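Side-chain contacts in DraIII (Deinococcus radiophilus, PDB 4L0K), which acts as a type II restriction endonuclease, probably cutting double-stranded DNA within its recognition sequence through a nuclease domain of the His-Me finger class: residues S42-R47 with G131-D136; N141-E144 with P149-A152. All coordinates share one frame; numbering follows the deposited sequence.

In DraIII the two loops that flank helix 137-147 are held by different chemistry. Contact 1 lies at the surface: Pro-133, in the loop leading into helix 137-147, packs on Thr-44 and His-45 at the junction between helices 39-44 and 46-57, with no hydrogen bond across. Contact 2 is partly buried and follows in series along the chain, folding the segment after helix 137-147 back on that helix through a carboxylate-to-amide bond and a Leu-Met contact. Contact 1 therefore joins distant parts of the sequence, contact 2 near neighbours. Their centres are about 14 Å apart, and Pro-135 CG packs 4.0 Å from Met-150 SD, linking the two.

Contact 1 (S42-R47 with G131-D136); sequences SKTHPR and GAPIPD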
# COMPACT_ATOMS: atom_id res chain seq x y z
N SER A 42 -27.50 -7.28 10.66
CA SER A 42 -28.06 -7.24 9.30
C SER A 42 -29.32 -6.40 9.27
O SER A 42 -29.63 -5.74 8.28
CB SER A 42 -28.41 -8.64 8.81
OG SER A 42 -27.31 -9.28 8.21
N LYS A 43 -30.06 -6.43 10.37
CA LYS A 43 -31.28 -5.65 10.43
C LYS A 43 -30.92 -4.16 10.59
O LYS A 43 -31.56 -3.31 9.97
CB LYS A 43 -32.18 -6.15 11.57
CG LYS A 43 -33.54 -5.53 11.62
CD LYS A 43 -33.96 -5.23 13.05
CE LYS A 43 -33.86 -6.45 13.94
NZ LYS A 43 -33.43 -6.07 15.31
N THR A 44 -29.87 -3.85 11.37
CA THR A 44 -29.55 -2.45 11.67
C THR A 44 -28.52 -1.80 10.74
O THR A 44 -28.59 -0.60 10.46
CB THR A 44 -29.03 -2.26 13.10
OG1 THR A 44 -27.83 -3.03 13.27
CG2 THR A 44 -30.09 -2.68 14.12
N HIS A 45 -27.55 -2.59 10.28
CA HIS A 45 -26.50 -2.07 9.41
C HIS A 45 -26.11 -3.08 8.36
O HIS A 45 -25.08 -3.77 8.50
CB HIS A 45 -25.25 -1.72 10.22
CG HIS A 45 -25.46 -0.63 11.22
ND1 HIS A 45 -26.08 -0.85 12.43
CD2 HIS A 45 -25.14 0.69 11.19
CE1 HIS A 45 -26.14 0.29 13.10
NE2 HIS A 45 -25.58 1.23 12.37
N PRO A 46 -26.92 -3.17 7.29
CA PRO A 46 -26.74 -4.22 6.27
C PRO A 46 -25.31 -4.27 5.72
O PRO A 46 -24.71 -5.35 5.69
CB PRO A 46 -27.75 -3.84 5.18
CG PRO A 46 -28.83 -3.09 5.91
CD PRO A 46 -28.10 -2.33 7.02
N ARG A 47 -24.76 -3.14 5.30
CA ARG A 47 -23.41 -3.17 4.73
C ARG A 47 -22.32 -3.54 5.74
O ARG A 47 -21.31 -4.12 5.37
CB ARG A 47 -23.08 -1.88 3.98
CG ARG A 47 -23.76 -1.85 2.61
CD ARG A 47 -23.69 -0.48 1.93
NE ARG A 47 -24.17 -0.56 0.56
CZ ARG A 47 -24.68 0.46 -0.13
NH1 ARG A 47 -24.78 1.66 0.43
NH2 ARG A 47 -25.09 0.28 -1.39
N GLY A 131 -20.85 4.44 19.18
CA GLY A 131 -22.01 4.69 18.34
C GLY A 131 -22.72 3.42 17.88
O GLY A 131 -23.71 3.49 17.15
N ALA A 132 -22.22 2.26 18.30
CA ALA A 132 -22.77 1.00 17.82
C ALA A 132 -24.22 0.81 18.27
O ALA A 132 -24.64 1.39 19.28
CB ALA A 132 -21.93 -0.15 18.32
N PRO A 133 -24.99 0.00 17.52
CA PRO A 133 -26.33 -0.32 18.01
C PRO A 133 -26.20 -1.14 19.28
O PRO A 133 -25.15 -1.76 19.50
CB PRO A 133 -26.89 -1.19 16.88
CG PRO A 133 -25.69 -1.85 16.30
CD PRO A 133 -24.65 -0.77 16.31
N ILE A 134 -27.24 -1.15 20.10
CA ILE A 134 -27.26 -2.10 21.21
C ILE A 134 -27.68 -3.48 20.66
O ILE A 134 -28.64 -3.60 19.90
CB ILE A 134 -28.14 -1.60 22.39
CG1 ILE A 134 -27.38 -0.55 23.22
CG2 ILE A 134 -28.52 -2.73 23.34
CD1 ILE A 134 -27.19 0.79 22.57
N PRO A 135 -26.90 -4.50 21.00
CA PRO A 135 -27.20 -5.87 20.60
C PRO A 135 -28.29 -6.48 21.47
O PRO A 135 -28.38 -6.15 22.65
CB PRO A 135 -25.88 -6.58 20.85
CG PRO A 135 -25.28 -5.85 21.98
CD PRO A 135 -25.62 -4.41 21.72
N ASP A 136 -29.11 -7.35 20.88
CA ASP A 136 -30.13 -8.09 21.61
C ASP A 136 -29.47 -9.10 22.54
O ASP A 136 -28.26 -9.33 22.43
CB ASP A 136 -31.05 -8.82 20.63
CG ASP A 136 -30.29 -9.78 19.72
OD1 ASP A 136 -30.41 -11.01 19.92
OD2 ASP A 136 -29.57 -9.29 18.83
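Pro-133 packs against Thr-44 and His-45 where an extended, proline-rich loop passes the junction between helices 39-44 and 46-57, a small surface contact made by van der Waals packing alone. Pro-133 turns its ring toward the helix junction. Its CG lies 3.9 Å from Thr-44 OG1, while the ring also approaches the imidazole obliquely. The closest approach of the two segments is Pro-133 CD to His-45 CE1, at 3.7 Å. That imidazole is steadied by a hydrogen bond of 2.9 Å between Thr-44 OG1 and His-45 ND1, and Thr-44 OG1 also bonds to the carbonyl of Leu-41. In His-45, chi1 (-63°) sets the ring beside its own backbone N, and chi2 (78°) turns it so that ND1 faces Thr-44 OG1 and CE1 the proline. With an alanine here in place of the imidazole, Thr-44 OG1 is likely to lose its ND1 partner and the Pro-133 ring one of the surfaces it packs on. Farther along, Asp-136 N-caps helix 137-147 and makes a second tie to helix 39-44, its OD2 hydrogen-bonded to both Thr-139 OG1 and Ser-40 OG.

Contact 2 (N141-E144 with P149-A152); sequences NYLE and PMVA
Glu-144 reaches from helix 137-147 to the backbone of Met-150, and this one hydrogen bond is the polar part of a turn-back in which the chain leaving the helix folds against its last turns. The amide N of Met-150 donates to Glu-144 OE1 over 2.8 Å, nearly straight at 164°. It meets that oxygen on the anti side, 24° out of the carboxylate plane. The glutamate can span the gap because its chain runs extended beyond CG (chi2 -177°), bringing the carboxylate alongside the returning backbone. The other oxygen, OE2, forms a salt bridge with Lys-140, one turn earlier on the same helix, so both ends of the carboxylate are engaged and its rotation is restrained.

Van der Waals packing supplies the rest. Glu-144 OE1 also lies 3.5 Å from Pro-149 CA, so the carboxylate rests against the backbone of the residue just before the donor. The methionine chain is likewise extended and crosses both Glu-144 and Leu-143 obliquely. Met-150 CB lies 3.5 Å from Glu-144 OE1. Farther out, the terminal methyl, Met-150 CE, comes 4.1 Å from Leu-143 CD1 and also 4.1 Å from Leu-143 CB.

Leu-143 and Met-150 both pack on Trp-124 of helix 112-126, and Leu-143 also touches Arg-120 and Thr-123 there. Trp-124 thus serves both the helix and the returning segment, while Gln-128, just beyond helix 112-126, receives the amide of Val-151 before the chain runs on toward strand 179-183.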
# COMPACT_ATOMS: atom_id res chain seq x y z
N ASN A 141 -25.06 -12.40 24.55
CA ASN A 141 -24.63 -13.52 25.39
C ASN A 141 -23.82 -14.54 24.62
O ASN A 141 -22.82 -15.08 25.13
CB ASN A 141 -25.83 -14.17 26.08
CG ASN A 141 -26.48 -13.23 27.07
OD1 ASN A 141 -25.79 -12.50 27.79
ND2 ASN A 141 -27.81 -13.21 27.08
N TYR A 142 -24.25 -14.80 23.39
CA TYR A 142 -23.56 -15.72 22.50
C TYR A 142 -22.11 -15.26 22.24
O TYR A 142 -21.16 -16.04 22.43
CB TYR A 142 -24.34 -15.79 21.20
CG TYR A 142 -23.70 -16.60 20.10
CD1 TYR A 142 -24.05 -17.93 19.90
CD2 TYR A 142 -22.78 -16.02 19.23
CE1 TYR A 142 -23.49 -18.67 18.89
CE2 TYR A 142 -22.21 -16.76 18.21
CZ TYR A 142 -22.57 -18.08 18.04
OH TYR A 142 -22.01 -18.81 17.03
N LEU A 143 -21.94 -14.01 21.82
CA LEU A 143 -20.60 -13.48 21.53
C LEU A 143 -19.75 -13.34 22.80
O LEU A 143 -18.56 -13.67 22.79
CB LEU A 143 -20.68 -12.15 20.77
CG LEU A 143 -21.27 -12.34 19.36
CD1 LEU A 143 -21.58 -11.01 18.71
CD2 LEU A 143 -20.34 -13.18 18.48
N GLU A 144 -20.36 -12.85 23.88
CA GLU A 144 -19.67 -12.72 25.17
C GLU A 144 -19.18 -14.06 25.69
O GLU A 144 -18.13 -14.13 26.34
CB GLU A 144 -20.55 -12.03 26.20
CG GLU A 144 -20.49 -10.51 26.12
CD GLU A 144 -21.30 -9.84 27.20
OE1 GLU A 144 -21.14 -8.61 27.39
OE2 GLU A 144 -22.10 -10.55 27.85
N PRO A 149 -16.86 -10.21 28.25
CA PRO A 149 -17.78 -9.07 28.37
C PRO A 149 -17.56 -7.97 27.33
O PRO A 149 -16.43 -7.51 27.11
CB PRO A 149 -17.48 -8.54 29.79
CG PRO A 149 -16.22 -9.23 30.22
CD PRO A 149 -16.22 -10.54 29.53
N MET A 150 -18.65 -7.56 26.71
CA MET A 150 -18.62 -6.39 25.86
C MET A 150 -18.40 -5.16 26.71
O MET A 150 -19.08 -4.96 27.73
CB MET A 150 -19.92 -6.26 25.07
CG MET A 150 -20.01 -7.23 23.90
SD MET A 150 -21.55 -7.02 22.99
CE MET A 150 -21.36 -8.23 21.67
N VAL A 151 -17.43 -4.35 26.33
CA VAL A 151 -17.21 -3.07 26.98
C VAL A 151 -17.44 -1.95 25.97
O VAL A 151 -16.70 -1.82 25.00
CB VAL A 151 -15.80 -2.98 27.58
CG1 VAL A 151 -15.60 -1.62 28.23
CG2 VAL A 151 -15.61 -4.07 28.62
N ALA A 152 -18.50 -1.18 26.20
CA ALA A 152 -18.87 -0.10 25.30
C ALA A 152 -17.68 0.80 24.93
O ALA A 152 -16.90 1.21 25.80
CB ALA A 152 -19.98 0.73 25.93